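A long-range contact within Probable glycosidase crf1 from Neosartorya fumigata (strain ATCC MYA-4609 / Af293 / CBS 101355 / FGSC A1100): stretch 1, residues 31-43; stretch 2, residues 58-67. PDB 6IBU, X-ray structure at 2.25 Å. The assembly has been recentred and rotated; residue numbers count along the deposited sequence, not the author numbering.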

ATOM      1  N   ALA A  31      -3.805  10.160  15.950  1.00 67.98           N
ATOM      2  CA  ALA A  31      -3.544   9.960  14.503  1.00 61.14           C
ATOM      3  C   ALA A  31      -4.315   8.774  13.898  1.00 53.90           C
ATOM      4  O   ALA A  31      -4.462   8.792  12.670  1.00 51.91           O
ATOM      5  CB  ALA A  31      -2.059   9.808  14.282  1.00 62.33           C
ATOM      6  N   LEU A  32      -4.847   7.823  14.673  1.00 44.27           N
ATOM      7  CA  LEU A  32      -5.579   6.682  14.063  1.00 39.42           C
ATOM      8  C   LEU A  32      -7.068   6.966  13.864  1.00 36.72           C
ATOM      9  O   LEU A  32      -7.786   6.010  13.553  1.00 33.26           O
ATOM     10  CB  LEU A  32      -5.367   5.432  14.911  1.00 38.69           C
ATOM     11  CG  LEU A  32      -3.921   4.967  14.956  1.00 41.04           C
ATOM     12  CD1 LEU A  32      -3.838   3.519  15.415  1.00 41.72           C
ATOM     13  CD2 LEU A  32      -3.240   5.160  13.605  1.00 41.64           C
ATOM     14  N   ASP A  33      -7.493   8.227  13.965  1.00 37.79           N
ATOM     15  CA  ASP A  33      -8.902   8.671  13.847  1.00 38.02           C
ATOM     16  C   ASP A  33      -9.566   8.173  12.563  1.00 34.67           C
ATOM     17  O   ASP A  33     -10.646   7.603  12.666  1.00 36.57           O
ATOM     18  CB  ASP A  33      -8.983  10.191  13.927  1.00 39.90           C
ATOM     19  CG  ASP A  33      -8.990  10.668  15.369  1.00 44.62           C
ATOM     20  OD1 ASP A  33      -9.086   9.796  16.285  1.00 42.28           O
ATOM     21  OD2 ASP A  33      -8.898  11.899  15.577  1.00 47.52           O
ATOM     22  N   GLN A  34      -8.965   8.399  11.400  1.00 31.57           N
ATOM     23  CA  GLN A  34      -9.629   8.110  10.100  1.00 29.16           C
ATOM     24  C   GLN A  34      -9.095   6.787   9.550  1.00 27.17           C
ATOM     25  O   GLN A  34      -9.094   6.623   8.328  1.00 25.17           O
ATOM     26  CB  GLN A  34      -9.459   9.325   9.194  1.00 29.80           C
ATOM     27  CG  GLN A  34     -10.094  10.562   9.815  1.00 31.71           C
ATOM     28  CD  GLN A  34     -10.081  11.788   8.933  1.00 36.65           C
ATOM     29  OE1 GLN A  34      -9.503  12.823   9.288  1.00 42.74           O
ATOM     30  NE2 GLN A  34     -10.734  11.690   7.779  1.00 35.75           N
ATOM     31  N   TRP A  35      -8.626   5.904  10.441  1.00 25.43           N
ATOM     32  CA  TRP A  35      -8.059   4.573  10.098  1.00 26.32           C
ATOM     33  C   TRP A  35      -8.825   3.467  10.826  1.00 28.33           C
ATOM     34  O   TRP A  35      -9.362   3.728  11.916  1.00 30.33           O
ATOM     35  CB  TRP A  35      -6.577   4.510  10.462  1.00 24.37           C
ATOM     36  CG  TRP A  35      -5.686   5.459   9.726  1.00 22.89           C
ATOM     37  CD1 TRP A  35      -5.508   6.786   9.975  1.00 22.53           C
ATOM     38  CD2 TRP A  35      -4.789   5.132   8.651  1.00 21.82           C
ATOM     39  NE1 TRP A  35      -4.578   7.307   9.120  1.00 22.43           N
ATOM     40  CE2 TRP A  35      -4.125   6.320   8.292  1.00 21.90           C
ATOM     41  CE3 TRP A  35      -4.499   3.964   7.943  1.00 21.53           C
ATOM     42  CZ2 TRP A  35      -3.202   6.376   7.255  1.00 21.75           C
ATOM     43  CZ3 TRP A  35      -3.573   4.009   6.930  1.00 21.26           C
ATOM     44  CH2 TRP A  35      -2.940   5.203   6.590  1.00 22.05           C
ATOM     45  N   GLU A  36      -8.864   2.281  10.236  1.00 31.26           N
ATOM     46  CA  GLU A  36      -9.450   1.050  10.825  1.00 35.78           C
ATOM     47  C   GLU A  36      -8.267   0.111  11.077  1.00 32.94           C
ATOM     48  O   GLU A  36      -7.459  -0.029  10.135  1.00 33.09           O
ATOM     49  CB  GLU A  36     -10.543   0.547   9.869  1.00 41.40           C
ATOM     50  CG  GLU A  36     -10.835  -0.953   9.897  1.00 47.83           C
ATOM     51  CD  GLU A  36     -11.629  -1.488   8.694  1.00 54.88           C
ATOM     52  OE1 GLU A  36     -11.671  -0.789   7.639  1.00 56.27           O
ATOM     53  OE2 GLU A  36     -12.222  -2.610   8.792  1.00 56.02           O
ATOM     54  N   VAL A  37      -8.108  -0.372  12.313  1.00 31.46           N
ATOM     55  CA  VAL A  37      -7.106  -1.411  12.636  1.00 31.34           C
ATOM     56  C   VAL A  37      -7.771  -2.695  12.272  1.00 34.70           C
ATOM     57  O   VAL A  37      -8.640  -3.282  12.909  1.00 37.17           O
ATOM     58  CB  VAL A  37      -6.609  -1.502  14.066  1.00 29.99           C
ATOM     59  CG1 VAL A  37      -5.610  -2.654  14.192  1.00 28.55           C
ATOM     60  CG2 VAL A  37      -6.009  -0.188  14.527  1.00 28.97           C
ATOM     61  N   THR A  38      -7.351  -3.068  11.155  1.00 35.58           N
ATOM     62  CA  THR A  38      -8.205  -3.996  10.470  1.00 36.73           C
ATOM     63  C   THR A  38      -7.685  -5.415  10.692  1.00 34.57           C
ATOM     64  O   THR A  38      -8.383  -6.318  10.360  1.00 32.75           O
ATOM     65  CB  THR A  38      -8.245  -3.460   9.070  1.00 41.11           C
ATOM     66  OG1 THR A  38      -9.060  -4.326   8.294  1.00 44.22           O
ATOM     67  CG2 THR A  38      -6.849  -3.376   8.507  1.00 46.49           C
ATOM     68  N   ALA A  39      -6.494  -5.600  11.226  1.00 33.19           N
ATOM     69  CA  ALA A  39      -6.050  -6.911  11.761  1.00 33.14           C
ATOM     70  C   ALA A  39      -4.938  -6.632  12.749  1.00 34.27           C
ATOM     71  O   ALA A  39      -4.224  -5.629  12.547  1.00 35.77           O
ATOM     72  CB  ALA A  39      -5.591  -7.822  10.664  1.00 34.75           C
ATOM     73  N   GLY A  40      -4.826  -7.457  13.794  1.00 34.27           N
ATOM     74  CA  GLY A  40      -3.874  -7.285  14.900  1.00 31.90           C
ATOM     75  C   GLY A  40      -4.120  -6.004  15.679  1.00 32.18           C
ATOM     76  O   GLY A  40      -5.233  -5.488  15.664  1.00 31.77           O
ATOM     77  N   LYS A  41      -3.095  -5.548  16.381  1.00 33.15           N
ATOM     78  CA  LYS A  41      -3.109  -4.351  17.254  1.00 37.18           C
ATOM     79  C   LYS A  41      -1.948  -3.473  16.785  1.00 33.06           C
ATOM     80  O   LYS A  41      -0.881  -4.014  16.458  1.00 34.48           O
ATOM     81  CB  LYS A  41      -2.996  -4.768  18.729  1.00 41.83           C
ATOM     82  CG  LYS A  41      -2.923  -3.629  19.746  1.00 48.63           C
ATOM     83  CD  LYS A  41      -4.220  -2.813  19.897  1.00 54.51           C
ATOM     84  CE  LYS A  41      -4.016  -1.382  20.365  1.00 57.99           C
ATOM     85  NZ  LYS A  41      -3.429  -1.305  21.727  1.00 60.36           N
ATOM     86  N   VAL A  42      -2.156  -2.176  16.687  1.00 28.45           N
ATOM     87  CA  VAL A  42      -1.113  -1.275  16.143  1.00 27.89           C
ATOM     88  C   VAL A  42      -0.874  -0.192  17.178  1.00 27.52           C
ATOM     89  O   VAL A  42      -1.589   0.799  17.224  1.00 25.69           O
ATOM     90  CB  VAL A  42      -1.511  -0.737  14.761  1.00 28.07           C
ATOM     91  CG1 VAL A  42      -0.554   0.341  14.279  1.00 28.53           C
ATOM     92  CG2 VAL A  42      -1.588  -1.881  13.751  1.00 26.81           C
ATOM     93  N   PRO A  43       0.123  -0.394  18.063  1.00 27.76           N
ATOM     94  CA  PRO A  43       0.489   0.600  19.057  1.00 28.28           C
ATOM     95  C   PRO A  43       1.085   1.820  18.357  1.00 29.65           C
ATOM     96  O   PRO A  43       1.603   1.676  17.274  1.00 28.93           O
ATOM     97  CB  PRO A  43       1.554  -0.074  19.945  1.00 26.55           C
ATOM     98  CG  PRO A  43       1.516  -1.533  19.570  1.00 27.98           C
ATOM     99  CD  PRO A  43       0.955  -1.600  18.165  1.00 27.53           C
ATOM    100  N   ASP A  58       0.474 -13.261  12.853  1.00 34.91           N
ATOM    101  CA  ASP A  58       0.583 -11.797  13.118  1.00 35.78           C
ATOM    102  C   ASP A  58       0.704 -11.041  11.794  1.00 34.30           C
ATOM    103  O   ASP A  58       1.691 -11.250  11.071  1.00 36.75           O
ATOM    104  CB  ASP A  58       1.784 -11.414  13.988  1.00 36.50           C
ATOM    105  CG  ASP A  58       1.504 -11.494  15.477  1.00 36.71           C
ATOM    106  OD1 ASP A  58       0.411 -12.002  15.834  1.00 35.51           O
ATOM    107  OD2 ASP A  58       2.385 -11.052  16.271  1.00 39.11           O
ATOM    108  N   ALA A  59      -0.289 -10.214  11.485  1.00 29.71           N
ATOM    109  CA  ALA A  59      -0.368  -9.413  10.251  1.00 26.92           C
ATOM    110  C   ALA A  59      -1.025  -8.084  10.603  1.00 24.14           C
ATOM    111  O   ALA A  59      -2.079  -7.724  10.084  1.00 23.21           O
ATOM    112  CB  ALA A  59      -1.135 -10.179   9.209  1.00 25.85           C
ATOM    113  N   PRO A  60      -0.423  -7.309  11.513  1.00 21.93           N
ATOM    114  CA  PRO A  60      -0.980  -6.014  11.884  1.00 23.39           C
ATOM    115  C   PRO A  60      -1.118  -5.089  10.665  1.00 22.52           C
ATOM    116  O   PRO A  60      -0.190  -4.970   9.905  1.00 20.68           O
ATOM    117  CB  PRO A  60       0.034  -5.441  12.885  1.00 23.77           C
ATOM    118  CG  PRO A  60       1.307  -6.210  12.588  1.00 23.18           C
ATOM    119  CD  PRO A  60       0.843  -7.595  12.185  1.00 23.07           C
ATOM    120  N   THR A  61      -2.292  -4.486  10.514  1.00 22.92           N
ATOM    121  CA  THR A  61      -2.659  -3.663   9.340  1.00 24.05           C
ATOM    122  C   THR A  61      -3.511  -2.476   9.771  1.00 23.78           C
ATOM    123  O   THR A  61      -4.317  -2.640  10.680  1.00 22.62           O
ATOM    124  CB  THR A  61      -3.448  -4.483   8.316  1.00 25.13           C
ATOM    125  OG1 THR A  61      -2.823  -5.751   8.160  1.00 26.67           O
ATOM    126  CG2 THR A  61      -3.499  -3.812   6.968  1.00 27.00           C
ATOM    127  N   ILE A  62      -3.350  -1.339   9.103  1.00 23.50           N
ATOM    128  CA  ILE A  62      -4.304  -0.208   9.195  1.00 22.66           C
ATOM    129  C   ILE A  62      -4.712   0.173   7.776  1.00 24.33           C
ATOM    130  O   ILE A  62      -3.860   0.124   6.881  1.00 23.66           O
ATOM    131  CB  ILE A  62      -3.716   0.975   9.988  1.00 23.98           C
ATOM    132  CG1 ILE A  62      -2.461   1.563   9.345  1.00 22.55           C
ATOM    133  CG2 ILE A  62      -3.457   0.575  11.436  1.00 24.96           C
ATOM    134  CD1 ILE A  62      -2.054   2.884   9.971  1.00 23.05           C
ATOM    135  N   ASP A  63      -6.001   0.450   7.581  1.00 24.60           N
ATOM    136  CA  ASP A  63      -6.594   0.982   6.332  1.00 24.43           C
ATOM    137  C   ASP A  63      -7.170   2.368   6.621  1.00 23.22           C
ATOM    138  O   ASP A  63      -7.762   2.545   7.704  1.00 21.76           O
ATOM    139  CB  ASP A  63      -7.773   0.135   5.870  1.00 29.00           C
ATOM    140  CG  ASP A  63      -7.407  -1.215   5.311  1.00 35.07           C
ATOM    141  OD1 ASP A  63      -6.230  -1.393   4.968  1.00 41.68           O
ATOM    142  OD2 ASP A  63      -8.319  -2.062   5.201  1.00 40.73           O
ATOM    143  N   THR A  64      -7.054   3.300   5.681  1.00 20.70           N
ATOM    144  CA  THR A  64      -7.798   4.579   5.723  1.00 19.14           C
ATOM    145  C   THR A  64      -9.286   4.249   5.608  1.00 18.46           C
ATOM    146  O   THR A  64      -9.648   3.343   4.858  1.00 16.89           O
ATOM    147  CB  THR A  64      -7.328   5.564   4.646  1.00 18.53           C
ATOM    148  OG1 THR A  64      -7.399   4.968   3.352  1.00 16.67           O
ATOM    149  CG2 THR A  64      -5.926   6.062   4.896  1.00 18.86           C
ATOM    150  N   ASP A  65     -10.111   4.939   6.379  1.00 20.91           N
ATOM    151  CA  ASP A  65     -11.592   4.856   6.283  1.00 23.89           C
ATOM    152  C   ASP A  65     -12.015   5.351   4.898  1.00 23.34           C
ATOM    153  O   ASP A  65     -12.930   4.770   4.326  1.00 25.77           O
ATOM    154  CB  ASP A  65     -12.277   5.707   7.353  1.00 26.45           C
ATOM    155  CG  ASP A  65     -12.198   5.158   8.760  1.00 29.58           C
ATOM    156  OD1 ASP A  65     -11.866   3.953   8.929  1.00 32.91           O
ATOM    157  OD2 ASP A  65     -12.452   5.950   9.683  1.00 33.33           O
ATOM    158  N   PHE A  66     -11.303   6.337   4.363  1.00 21.94           N
ATOM    159  CA  PHE A  66     -11.621   7.041   3.102  1.00 21.78           C
ATOM    160  C   PHE A  66     -10.828   6.450   1.939  1.00 21.11           C
ATOM    161  O   PHE A  66      -9.807   5.765   2.146  1.00 19.76           O
ATOM    162  CB  PHE A  66     -11.279   8.526   3.229  1.00 22.11           C
ATOM    163  CG  PHE A  66      -9.877   8.764   3.729  1.00 22.78           C
ATOM    164  CD1 PHE A  66      -8.803   8.787   2.857  1.00 23.30           C
ATOM    165  CD2 PHE A  66      -9.627   8.938   5.083  1.00 24.08           C
ATOM    166  CE1 PHE A  66      -7.520   9.030   3.313  1.00 24.43           C
ATOM    167  CE2 PHE A  66      -8.337   9.162   5.543  1.00 24.88           C
ATOM    168  CZ  PHE A  66      -7.287   9.221   4.657  1.00 25.27           C
ATOM    169  N   TYR A  67     -11.321   6.740   0.733  1.00 19.99           N
ATOM    170  CA  TYR A  67     -10.663   6.503  -0.570  1.00 20.70           C
ATOM    171  C   TYR A  67     -10.330   7.871  -1.150  1.00 19.30           C
ATOM    172  O   TYR A  67     -11.053   8.808  -0.860  1.00 19.61           O
ATOM    173  CB  TYR A  67     -11.574   5.767  -1.551  1.00 21.98           C
ATOM    174  CG  TYR A  67     -11.890   4.353  -1.163  1.00 23.74           C
ATOM    175  CD1 TYR A  67     -12.699   4.082  -0.071  1.00 25.57           C
ATOM    176  CD2 TYR A  67     -11.430   3.281  -1.913  1.00 25.16           C
ATOM    177  CE1 TYR A  67     -13.015   2.783   0.290  1.00 24.53           C
ATOM    178  CE2 TYR A  67     -11.737   1.975  -1.556  1.00 25.76           C
ATOM    179  CZ  TYR A  67     -12.533   1.727  -0.454  1.00 23.64           C
ATOM    180  OH  TYR A  67     -12.836   0.449  -0.110  1.00 24.78           O
TER
HETATM  181  O   HOH W   1     -11.641  -2.497   5.613  1.00 32.41           O

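Two antiparallel strands, 35-39 and the one that begins at Thr 61, form a ladder at the heart of a contact that buries 809 Å² summed over both stretches. Its rungs are backbone hydrogen bonds. Asp 65 N gives to Gln 34 O at 2.8 Å and almost straight; Glu 36 and Asp 63 exchange a pair, Glu 36 N to Asp 63 O at 2.8 Å and Asp 63 N to Glu 36 O at 3.0 Å. Beyond Val 37 the register slips by one residue. Thr 38 N reaches Thr 61 O at 3.1 Å, while Thr 61 N turns to Ala 39 O at 3.0 Å, so a beta bulge is absorbed without losing the pairing.

The main piece of shape-fitting is the Trp 35 ring. With chi1 at m and chi2 at 79°, the side chain leaves its CA pointing away from the partner, yet the indole end swings back and becomes a plate gripped on both faces. Thr 64 CG2 sits 3.5 Å from the centroid of the Trp 35 six-membered ring, almost on its normal; over the opposite face Ile 62 CD1 lies 3.8 Å from the same centroid. A threonine at p serves well here: its methyl packs against the aromatic face while Thr 64 OG1 donates to Phe 66 O at 2.8 Å, so the hydroxyl is satisfied in a buried place.

Ile 62 is the principal bump, with 108 Å² covered. Its long branch, ending in CD1, reaches the indole, and its short branch fills a shallow hollow between two valines: Ile 62 CG2 is 4.1 Å from Val 37 CG2 and 3.9 Å from Val 42 CG2. Val 42 CG2 also touches Pro 60 CB at 4.0 Å, extending the apolar patch past the strand.

The face carrying Glu 36, Asp 63, Ala 39 and Thr 61 is more polar. The like charges Glu 36 OE1 and Asp 63 OD2 approach to 4.3 Å, and a water eases them, donating to Glu 36 OE1 at 2.7 Å and weakly to Asp 63 OD2 at 3.4 Å. Ala 39 CB lies 3.6 Å from Ala 59 O, the oxygen that also accepts from Thr 61 OG1 at 2.9 Å.

Gly 40 follows with a positive phi, which favours glycine, and an ideal CB would stand just 3.2 Å from Pro 60 CA. At the other end, Gln 34 CB meets the edge of the Phe 66 ring, 3.8 Å from Phe 66 CE2.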